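Local coordinates for flavodoxin, WrbA-like protein (Agrobacterium tumefaciens, PDB 3D7N) that probably binds FMN and transfers electrons as a flavodoxin-like protein related to the WrbA quinone oxidoreductases, at residues 24-29 against 171-176. Sequence-based numbering, arbitrary orientation.
Sequences AEAVAE and ETARLY
Val27 and Arg174 mark the nearest backbone approach of two helical segments, 24-29 and 171-176, their CA atoms 4.5 Å apart. The local axes close to 6.8 Å and cross at -40°, which brings main chain against main chain: Ala26 O lies 3.2 Å from Arg174 CA, a CA-H...O contact. Alanines at the crossing are consistent with this closeness: Ala26 CB meets Ala173 CB at 4.1 Å. Val27 extends this apolar patch with one branch; CG2, anti to its own carbonyl carbon, sits 3.8 Å from Ala173 CB and also touches the Ala173 carbonyl oxygen. Val27 also packs on Val11 and Phe97 of the sheet, while Tyr176 OH hydrogen-bonds to Val126 O and Gly96 N. Both helices thus lie side by side on one face of the flavodoxin-like sheet.

Arg174 passes its CB and CG over Ala26 O, then bends at chi3 (71°). Its guanidinium grips Glu171 of its own helix side-on in a salt bridge, NE to OE1 and NH2 to OE2 (2.9 Å); the oxygens lie in the guanidinium plane, but the carboxylate is tilted against it. Glu29 meets only the aliphatic part, OE2 to Arg174 CD at 3.9 Å, and a water accepting from Arg174 NH1 reaches Glu29 O weakly. With no direct hydrogen bond between the segments, direct contact is van der Waals packing plus one CA-H...O contact, while the arginine's charge is probably balanced mainly by Glu171.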
loop_
_atom_site.group_PDB
_atom_site.type_symbol
_atom_site.label_atom_id
_atom_site.label_comp_id
_atom_site.label_asym_id
_atom_site.label_seq_id
_atom_site.Cartn_x
_atom_site.Cartn_y
_atom_site.Cartn_z
ATOM N N ALA A 24 5.065 6.549 -22.503
ATOM C CA ALA A 24 5.078 5.234 -23.102
ATOM C C ALA A 24 5.991 5.211 -24.324
ATOM O O ALA A 24 6.763 4.269 -24.483
ATOM C CB ALA A 24 3.671 4.805 -23.470
ATOM N N GLU A 25 5.892 6.230 -25.197
ATOM C CA GLU A 25 6.805 6.347 -26.324
ATOM C C GLU A 25 8.265 6.332 -25.857
ATOM O O GLU A 25 9.096 5.651 -26.419
ATOM C CB GLU A 25 6.488 7.603 -27.171
ATOM C CG GLU A 25 5.167 7.483 -27.960
ATOM C CD GLU A 25 4.599 8.806 -28.487
ATOM O OE1 GLU A 25 4.606 9.841 -27.787
ATOM O OE2 GLU A 25 4.104 8.808 -29.624
ATOM N N ALA A 26 8.553 7.069 -24.800
ATOM C CA ALA A 26 9.887 7.095 -24.209
ATOM C C ALA A 26 10.378 5.711 -23.711
ATOM O O ALA A 26 11.528 5.298 -23.992
ATOM C CB ALA A 26 9.925 8.148 -23.083
ATOM N N VAL A 27 9.515 4.990 -22.998
ATOM C CA VAL A 27 9.825 3.648 -22.529
ATOM C C VAL A 27 9.954 2.705 -23.731
ATOM O O VAL A 27 10.937 1.989 -23.830
ATOM C CB VAL A 27 8.756 3.141 -21.491
ATOM C CG1 VAL A 27 9.007 1.653 -21.032
ATOM C CG2 VAL A 27 8.679 4.115 -20.296
ATOM N N ALA A 28 9.014 2.761 -24.680
ATOM C CA ALA A 28 9.119 1.999 -25.928
ATOM C C ALA A 28 10.462 2.226 -26.659
ATOM O O ALA A 28 11.117 1.291 -27.076
ATOM C CB ALA A 28 7.952 2.329 -26.831
ATOM N N GLU A 29 10.871 3.483 -26.811
ATOM C CA GLU A 29 12.181 3.835 -27.368
ATOM C C GLU A 29 13.348 3.159 -26.648
ATOM O O GLU A 29 14.216 2.593 -27.290
ATOM C CB GLU A 29 12.352 5.359 -27.333
ATOM C CG GLU A 29 13.643 5.902 -27.887
ATOM C CD GLU A 29 13.613 7.413 -27.970
ATOM O OE1 GLU A 29 12.501 7.969 -27.976
ATOM O OE2 GLU A 29 14.686 8.051 -28.027
ATOM N N GLU A 171 13.776 10.967 -20.175
ATOM C CA GLU A 171 15.057 10.281 -20.201
ATOM C C GLU A 171 15.147 9.116 -19.187
ATOM O O GLU A 171 15.534 7.984 -19.546
ATOM C CB GLU A 171 16.189 11.297 -20.017
ATOM C CG GLU A 171 17.624 10.725 -19.973
ATOM C CD GLU A 171 18.049 9.933 -21.217
ATOM O OE1 GLU A 171 17.282 9.897 -22.196
ATOM O OE2 GLU A 171 19.175 9.377 -21.207
ATOM N N THR A 172 14.746 9.381 -17.949
ATOM C CA THR A 172 14.669 8.337 -16.923
ATOM C C THR A 172 13.712 7.245 -17.379
ATOM O O THR A 172 14.008 6.047 -17.244
ATOM C CB THR A 172 14.468 8.920 -15.412
ATOM O OG1 THR A 172 13.893 10.224 -15.440
ATOM C CG2 THR A 172 15.895 9.176 -14.720
ATOM N N ALA A 173 12.600 7.636 -17.987
ATOM C CA ALA A 173 11.678 6.648 -18.576
ATOM C C ALA A 173 12.343 5.779 -19.658
ATOM O O ALA A 173 12.215 4.557 -19.672
ATOM C CB ALA A 173 10.417 7.344 -19.129
ATOM N N ARG A 174 13.083 6.403 -20.555
ATOM C CA ARG A 174 13.742 5.682 -21.667
ATOM C C ARG A 174 14.821 4.707 -21.155
ATOM O O ARG A 174 14.932 3.579 -21.612
ATOM C CB ARG A 174 14.359 6.709 -22.633
ATOM C CG ARG A 174 15.067 6.096 -23.814
ATOM C CD ARG A 174 16.011 7.070 -24.476
ATOM N NE ARG A 174 17.174 7.327 -23.635
ATOM C CZ ARG A 174 18.191 6.483 -23.466
ATOM N NH1 ARG A 174 18.224 5.297 -24.081
ATOM N NH2 ARG A 174 19.215 6.842 -22.697
ATOM N N LEU A 175 15.625 5.171 -20.209
ATOM C CA LEU A 175 16.622 4.341 -19.530
ATOM C C LEU A 175 15.939 3.144 -18.906
ATOM O O LEU A 175 16.426 2.031 -19.024
ATOM C CB LEU A 175 17.347 5.138 -18.424
ATOM C CG LEU A 175 18.630 5.933 -18.620
ATOM C CD1 LEU A 175 19.405 5.530 -19.897
ATOM C CD2 LEU A 175 18.401 7.418 -18.540
ATOM N N TYR A 176 14.796 3.371 -18.247
ATOM C CA TYR A 176 14.033 2.272 -17.652
ATOM C C TYR A 176 13.593 1.215 -18.681
ATOM O O TYR A 176 13.647 0.015 -18.397
ATOM C CB TYR A 176 12.785 2.791 -16.962
ATOM C CG TYR A 176 11.957 1.711 -16.255
ATOM C CD1 TYR A 176 12.479 1.009 -15.147
ATOM C CD2 TYR A 176 10.641 1.429 -16.650
ATOM C CE1 TYR A 176 11.756 0.053 -14.483
ATOM C CE2 TYR A 176 9.883 0.474 -15.974
ATOM C CZ TYR A 176 10.446 -0.213 -14.867
ATOM O OH TYR A 176 9.715 -1.169 -14.160
HETATM O O HOH W 1 17.025 4.400 -26.611
#